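Local coordinates for DNA repair protein MmcB-related protein (Silicibacter pomeroyi, PDB 3DNX) that is of unknown function but, as a member of an MmcB-like family in the PDDEXK nuclease clan, may act in DNA repair, at residues G52-F66 / W78-P91. Residues are numbered along the deposited sequence; the frame is centred on the assembly and turned at random.
Sequences GEIWVIECKSSRADF and WCDRYFWAVDMEFP. With NA (sodium ion), chain C.
Phe83 CE2 lies over one face of the Trp55 indole, 3.4 Å from CD2, ring planes inclined at 39°. Arg81 runs alongside, its CB over the five-membered ring in a CH-pi contact. Further along this sheet face, which helix 12-26 covers, Ile57 CG2 packs tightly on Ala85 CB. On the other face Val56 CG1 meets Tyr82 CD1 at 3.6 Å, and Phe66 turns its edge to the face of Trp84 (planes at 82°). With CG anti to the carbonyl carbon (chi1 -58°), Lys60 sets CG 3.7 Å from Trp84 CE3 at the indole edge, and the bend at chi2 brings CE into the indole plane. Strands 54-59 and 81-86 run parallel, joined by backbone bonds from Arg81 N to Ile54 O through Lys60 N to Ala85 O. At their start Asp80 OD2 accepts a nearly straight bond from Ile54 N (2.7 Å) and pairs with Arg125. At the far end Cys59 O (2.5 Å) and Asp65 OD2 (2.4 Å) bind a sodium ion with three waters. Ser61 N donates to the same Asp65 oxygen. With helix 63-68 these strands form a beta-alpha-beta unit, consistent with the PDDEXK nuclease-like core, the cation near the C-terminal end of its first strand.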
loop_
_atom_site.group_PDB
_atom_site.type_symbol
_atom_site.label_atom_id
_atom_site.label_comp_id
_atom_site.label_asym_id
_atom_site.label_seq_id
_atom_site.Cartn_x
_atom_site.Cartn_y
_atom_site.Cartn_z
ATOM N N GLY A 52 -12.066 -4.005 -4.212
ATOM C CA GLY A 52 -12.097 -3.627 -2.820
ATOM C C GLY A 52 -12.594 -4.707 -1.872
ATOM O O GLY A 52 -12.864 -4.427 -0.737
ATOM N N GLU A 53 -12.666 -5.943 -2.332
ATOM C CA GLU A 53 -13.023 -7.097 -1.488
ATOM C C GLU A 53 -11.928 -7.262 -0.392
ATOM O O GLU A 53 -10.739 -7.069 -0.657
ATOM C CB GLU A 53 -13.142 -8.361 -2.359
ATOM C CG GLU A 53 -14.017 -8.223 -3.667
ATOM C CD GLU A 53 -13.197 -7.976 -4.984
ATOM O OE1 GLU A 53 -13.413 -8.661 -6.009
ATOM O OE2 GLU A 53 -12.338 -7.115 -5.020
ATOM N N ILE A 54 -12.325 -7.525 0.849
ATOM C CA ILE A 54 -11.363 -7.690 1.947
ATOM C C ILE A 54 -11.450 -9.139 2.454
ATOM O O ILE A 54 -12.525 -9.628 2.821
ATOM C CB ILE A 54 -11.603 -6.659 3.101
ATOM C CG1 ILE A 54 -11.325 -5.233 2.603
ATOM C CG2 ILE A 54 -10.670 -6.921 4.315
ATOM C CD1 ILE A 54 -12.096 -4.190 3.359
ATOM N N TRP A 55 -10.290 -9.814 2.439
ATOM C CA TRP A 55 -10.121 -11.170 2.927
ATOM C C TRP A 55 -9.161 -11.184 4.093
ATOM O O TRP A 55 -8.149 -10.496 4.084
ATOM C CB TRP A 55 -9.524 -12.038 1.830
ATOM C CG TRP A 55 -10.441 -12.351 0.696
ATOM C CD1 TRP A 55 -11.644 -11.783 0.407
ATOM C CD2 TRP A 55 -10.188 -13.300 -0.342
ATOM N NE1 TRP A 55 -12.151 -12.305 -0.764
ATOM C CE2 TRP A 55 -11.276 -13.248 -1.234
ATOM C CE3 TRP A 55 -9.140 -14.153 -0.614
ATOM C CZ2 TRP A 55 -11.358 -14.052 -2.366
ATOM C CZ3 TRP A 55 -9.231 -14.974 -1.752
ATOM C CH2 TRP A 55 -10.335 -14.900 -2.598
ATOM N N VAL A 56 -9.503 -11.932 5.119
ATOM C CA VAL A 56 -8.609 -12.191 6.221
ATOM C C VAL A 56 -8.223 -13.662 6.106
ATOM O O VAL A 56 -9.092 -14.560 5.959
ATOM C CB VAL A 56 -9.282 -11.899 7.568
ATOM C CG1 VAL A 56 -8.576 -12.662 8.728
ATOM C CG2 VAL A 56 -9.360 -10.375 7.784
ATOM N N ILE A 57 -6.917 -13.905 6.172
ATOM C CA ILE A 57 -6.383 -15.257 6.160
ATOM C C ILE A 57 -5.509 -15.448 7.387
ATOM O O ILE A 57 -4.496 -14.758 7.567
ATOM C CB ILE A 57 -5.568 -15.569 4.878
ATOM C CG1 ILE A 57 -6.438 -15.366 3.649
ATOM C CG2 ILE A 57 -5.011 -17.009 4.873
ATOM C CD1 ILE A 57 -6.026 -14.173 2.866
ATOM N N GLU A 58 -5.920 -16.396 8.232
ATOM C CA GLU A 58 -5.159 -16.787 9.377
ATOM C C GLU A 58 -4.339 -18.027 9.047
ATOM O O GLU A 58 -4.916 -19.107 8.744
ATOM C CB GLU A 58 -6.096 -17.063 10.567
ATOM C CG GLU A 58 -6.683 -15.844 11.186
ATOM C CD GLU A 58 -5.637 -14.986 11.858
ATOM O OE1 GLU A 58 -5.215 -15.338 12.980
ATOM O OE2 GLU A 58 -5.240 -13.962 11.270
ATOM N N CYS A 59 -3.037 -17.889 9.217
ATOM C CA CYS A 59 -2.054 -18.883 8.857
ATOM C C CYS A 59 -1.672 -19.665 10.092
ATOM O O CYS A 59 -0.928 -19.193 10.923
ATOM C CB CYS A 59 -0.830 -18.223 8.213
ATOM S SG CYS A 59 -1.241 -17.302 6.712
ATOM N N LYS A 60 -2.180 -20.889 10.218
ATOM C CA LYS A 60 -1.885 -21.698 11.393
ATOM C C LYS A 60 -0.877 -22.799 11.053
ATOM O O LYS A 60 -1.127 -23.661 10.237
ATOM C CB LYS A 60 -3.172 -22.267 11.963
ATOM C CG LYS A 60 -4.177 -21.194 12.337
ATOM C CD LYS A 60 -3.564 -20.331 13.436
ATOM C CE LYS A 60 -4.442 -19.218 13.841
ATOM N NZ LYS A 60 -3.819 -18.362 14.924
ATOM N N SER A 61 0.263 -22.755 11.720
ATOM C CA SER A 61 1.390 -23.579 11.361
ATOM C C SER A 61 1.390 -24.906 12.133
ATOM O O SER A 61 2.172 -25.812 11.798
ATOM C CB SER A 61 2.655 -22.784 11.623
ATOM O OG SER A 61 2.698 -22.372 13.000
ATOM N N SER A 62 0.482 -25.003 13.124
ATOM C CA SER A 62 0.362 -26.152 14.035
ATOM C C SER A 62 -1.056 -26.199 14.604
ATOM O O SER A 62 -1.730 -25.188 14.658
ATOM C CB SER A 62 1.333 -25.994 15.229
ATOM O OG SER A 62 2.390 -26.933 15.203
ATOM N N ARG A 63 -1.480 -27.361 15.084
ATOM C CA ARG A 63 -2.695 -27.460 15.916
ATOM C C ARG A 63 -2.712 -26.516 17.125
ATOM O O ARG A 63 -3.754 -25.937 17.454
ATOM C CB ARG A 63 -2.851 -28.875 16.435
ATOM C CG ARG A 63 -3.404 -29.801 15.415
ATOM C CD ARG A 63 -3.804 -31.079 16.056
ATOM N NE ARG A 63 -5.006 -30.921 16.878
ATOM C CZ ARG A 63 -5.726 -31.933 17.342
ATOM N NH1 ARG A 63 -5.375 -33.182 17.070
ATOM N NH2 ARG A 63 -6.800 -31.702 18.088
ATOM N N ALA A 64 -1.567 -26.356 17.786
ATOM C CA ALA A 64 -1.462 -25.412 18.935
ATOM C C ALA A 64 -1.703 -23.971 18.476
ATOM O O ALA A 64 -2.365 -23.193 19.177
ATOM C CB ALA A 64 -0.125 -25.526 19.608
ATOM N N ASP A 65 -1.192 -23.621 17.294
ATOM C CA ASP A 65 -1.401 -22.310 16.746
ATOM C C ASP A 65 -2.903 -22.052 16.588
ATOM O O ASP A 65 -3.385 -20.928 16.813
ATOM C CB ASP A 65 -0.699 -22.191 15.388
ATOM C CG ASP A 65 -0.358 -20.776 15.029
ATOM O OD1 ASP A 65 -0.139 -19.942 15.942
ATOM O OD2 ASP A 65 -0.279 -20.489 13.820
ATOM N N PHE A 66 -3.634 -23.093 16.181
ATOM C CA PHE A 66 -5.079 -22.992 15.921
ATOM C C PHE A 66 -5.810 -22.900 17.264
ATOM O O PHE A 66 -6.730 -22.100 17.434
ATOM C CB PHE A 66 -5.558 -24.199 15.062
ATOM C CG PHE A 66 -7.028 -24.410 15.070
ATOM C CD1 PHE A 66 -7.869 -23.467 14.548
ATOM C CD2 PHE A 66 -7.570 -25.571 15.594
ATOM C CE1 PHE A 66 -9.261 -23.657 14.590
ATOM C CE2 PHE A 66 -8.941 -25.776 15.596
ATOM C CZ PHE A 66 -9.781 -24.807 15.086
ATOM N N TRP A 78 -14.508 -7.924 10.296
ATOM C CA TRP A 78 -13.476 -7.092 9.684
ATOM C C TRP A 78 -13.113 -7.527 8.274
ATOM O O TRP A 78 -12.085 -7.088 7.766
ATOM C CB TRP A 78 -12.226 -7.094 10.563
ATOM C CG TRP A 78 -12.503 -6.544 11.903
ATOM C CD1 TRP A 78 -12.575 -7.238 13.070
ATOM C CD2 TRP A 78 -12.800 -5.174 12.226
ATOM N NE1 TRP A 78 -12.887 -6.382 14.110
ATOM C CE2 TRP A 78 -13.030 -5.114 13.617
ATOM C CE3 TRP A 78 -12.895 -3.994 11.470
ATOM C CZ2 TRP A 78 -13.328 -3.931 14.268
ATOM C CZ3 TRP A 78 -13.182 -2.823 12.110
ATOM C CH2 TRP A 78 -13.409 -2.794 13.503
ATOM N N CYS A 79 -13.941 -8.385 7.658
ATOM C CA CYS A 79 -13.676 -8.889 6.312
ATOM C C CYS A 79 -14.944 -9.287 5.567
ATOM O O CYS A 79 -16.002 -9.405 6.153
ATOM C CB CYS A 79 -12.697 -10.073 6.359
ATOM S SG CYS A 79 -13.254 -11.536 7.252
ATOM N N ASP A 80 -14.832 -9.392 4.250
ATOM C CA ASP A 80 -15.878 -9.946 3.419
ATOM C C ASP A 80 -15.809 -11.472 3.452
ATOM O O ASP A 80 -16.844 -12.114 3.473
ATOM C CB ASP A 80 -15.740 -9.475 1.980
ATOM C CG ASP A 80 -15.873 -7.998 1.839
ATOM O OD1 ASP A 80 -16.859 -7.412 2.354
ATOM O OD2 ASP A 80 -15.017 -7.418 1.188
ATOM N N ARG A 81 -14.597 -12.033 3.470
ATOM C CA ARG A 81 -14.374 -13.477 3.500
ATOM C C ARG A 81 -13.221 -13.784 4.454
ATOM O O ARG A 81 -12.230 -13.077 4.474
ATOM C CB ARG A 81 -14.050 -14.020 2.117
ATOM C CG ARG A 81 -15.155 -13.818 1.091
ATOM C CD ARG A 81 -14.884 -14.620 -0.153
ATOM N NE ARG A 81 -15.618 -14.127 -1.311
ATOM C CZ ARG A 81 -16.627 -14.743 -1.921
ATOM N NH1 ARG A 81 -17.199 -14.174 -2.967
ATOM N NH2 ARG A 81 -17.043 -15.924 -1.539
ATOM N N TYR A 82 -13.417 -14.802 5.269
ATOM C CA TYR A 82 -12.452 -15.310 6.254
ATOM C C TYR A 82 -11.995 -16.727 5.912
ATOM O O TYR A 82 -12.826 -17.642 5.644
ATOM C CB TYR A 82 -13.087 -15.324 7.656
ATOM C CG TYR A 82 -12.164 -15.895 8.678
ATOM C CD1 TYR A 82 -11.214 -15.106 9.285
ATOM C CD2 TYR A 82 -12.245 -17.248 9.047
ATOM C CE1 TYR A 82 -10.329 -15.635 10.216
ATOM C CE2 TYR A 82 -11.361 -17.788 9.954
ATOM C CZ TYR A 82 -10.430 -16.957 10.564
ATOM O OH TYR A 82 -9.554 -17.459 11.484
ATOM N N PHE A 83 -10.669 -16.910 5.895
ATOM C CA PHE A 83 -10.007 -18.169 5.520
ATOM C C PHE A 83 -8.984 -18.569 6.557
ATOM O O PHE A 83 -8.329 -17.702 7.194
ATOM C CB PHE A 83 -9.187 -18.088 4.233
ATOM C CG PHE A 83 -9.960 -17.671 3.011
ATOM C CD1 PHE A 83 -10.289 -18.577 2.026
ATOM C CD2 PHE A 83 -10.317 -16.336 2.841
ATOM C CE1 PHE A 83 -10.980 -18.169 0.882
ATOM C CE2 PHE A 83 -10.992 -15.924 1.710
ATOM C CZ PHE A 83 -11.343 -16.841 0.739
ATOM N N TRP A 84 -8.833 -19.892 6.689
ATOM C CA TRP A 84 -7.649 -20.492 7.287
ATOM C C TRP A 84 -6.652 -20.838 6.199
ATOM O O TRP A 84 -7.052 -21.111 5.081
ATOM C CB TRP A 84 -8.002 -21.744 8.061
ATOM C CG TRP A 84 -9.043 -21.544 9.101
ATOM C CD1 TRP A 84 -10.368 -21.749 8.955
ATOM C CD2 TRP A 84 -8.841 -21.101 10.453
ATOM N NE1 TRP A 84 -11.022 -21.471 10.142
ATOM C CE2 TRP A 84 -10.095 -21.044 11.060
ATOM C CE3 TRP A 84 -7.710 -20.739 11.198
ATOM C CZ2 TRP A 84 -10.258 -20.666 12.388
ATOM C CZ3 TRP A 84 -7.872 -20.346 12.504
ATOM C CH2 TRP A 84 -9.125 -20.302 13.082
ATOM N N ALA A 85 -5.365 -20.778 6.520
ATOM C CA ALA A 85 -4.285 -21.282 5.643
ATOM C C ALA A 85 -3.402 -22.202 6.506
ATOM O O ALA A 85 -2.925 -21.799 7.551
ATOM C CB ALA A 85 -3.464 -20.139 5.019
ATOM N N VAL A 86 -3.245 -23.441 6.057
ATOM C CA VAL A 86 -2.486 -24.480 6.747
ATOM C C VAL A 86 -1.685 -25.270 5.733
ATOM O O VAL A 86 -1.956 -25.212 4.512
ATOM C CB VAL A 86 -3.423 -25.434 7.532
ATOM C CG1 VAL A 86 -4.246 -24.646 8.576
ATOM C CG2 VAL A 86 -4.343 -26.251 6.606
ATOM N N ASP A 87 -0.710 -26.033 6.212
ATOM C CA ASP A 87 0.026 -26.872 5.315
ATOM C C ASP A 87 -0.639 -28.259 5.221
ATOM O O ASP A 87 -1.600 -28.561 5.929
ATOM C CB ASP A 87 1.502 -26.921 5.713
ATOM C CG ASP A 87 1.783 -27.699 6.987
ATOM O OD1 ASP A 87 0.972 -28.547 7.492
ATOM O OD2 ASP A 87 2.915 -27.474 7.481
HETATM N N MSE A 88 -0.055 -29.107 4.399
HETATM C CA MSE A 88 -0.603 -30.438 4.125
HETATM C C MSE A 88 -0.472 -31.422 5.291
HETATM O O MSE A 88 -1.050 -32.533 5.237
HETATM C CB MSE A 88 0.025 -31.021 2.843
HETATM C CG MSE A 88 1.532 -31.341 2.906
HETATM SE SE MSE A 88 2.416 -31.688 1.145
HETATM C CE MSE A 88 4.197 -32.069 1.895
ATOM N N GLU A 89 0.296 -31.059 6.331
ATOM C CA GLU A 89 0.438 -31.897 7.546
ATOM C C GLU A 89 -0.638 -31.576 8.589
ATOM O O GLU A 89 -0.847 -32.341 9.516
ATOM C CB GLU A 89 1.797 -31.688 8.219
ATOM C CG GLU A 89 2.971 -32.440 7.621
ATOM C CD GLU A 89 4.095 -32.633 8.640
ATOM O OE1 GLU A 89 4.801 -31.651 8.960
ATOM O OE2 GLU A 89 4.247 -33.766 9.139
ATOM N N PHE A 90 -1.307 -30.434 8.433
ATOM C CA PHE A 90 -2.373 -30.002 9.350
ATOM C C PHE A 90 -3.660 -30.864 9.222
ATOM O O PHE A 90 -4.072 -31.210 8.108
ATOM C CB PHE A 90 -2.679 -28.515 9.128
ATOM C CG PHE A 90 -3.551 -27.901 10.192
ATOM C CD1 PHE A 90 -2.991 -27.141 11.216
ATOM C CD2 PHE A 90 -4.920 -28.099 10.191
ATOM C CE1 PHE A 90 -3.794 -26.573 12.218
ATOM C CE2 PHE A 90 -5.743 -27.549 11.204
ATOM C CZ PHE A 90 -5.164 -26.783 12.219
ATOM N N PRO A 91 -4.309 -31.215 10.362
ATOM C CA PRO A 91 -5.598 -31.949 10.329
ATOM C C PRO A 91 -6.744 -30.983 9.962
ATOM O O PRO A 91 -7.512 -30.520 10.825
ATOM C CB PRO A 91 -5.724 -32.494 11.784
ATOM C CG PRO A 91 -5.087 -31.444 12.553
ATOM C CD PRO A 91 -3.901 -30.947 11.753
HETATM NA NA NA C . 0.188 -18.272 12.984
HETATM O O HOH W 1 -14.876 -11.510 -2.195
HETATM O O HOH W 2 -0.168 -25.904 8.960
HETATM O O HOH W 3 -1.797 -17.119 13.403
HETATM O O HOH W 4 0.993 -28.379 10.302
HETATM O O HOH W 5 3.319 -25.187 8.852
HETATM O O HOH W 6 0.846 -17.787 15.161
HETATM O O HOH W 7 1.263 -16.802 11.691
#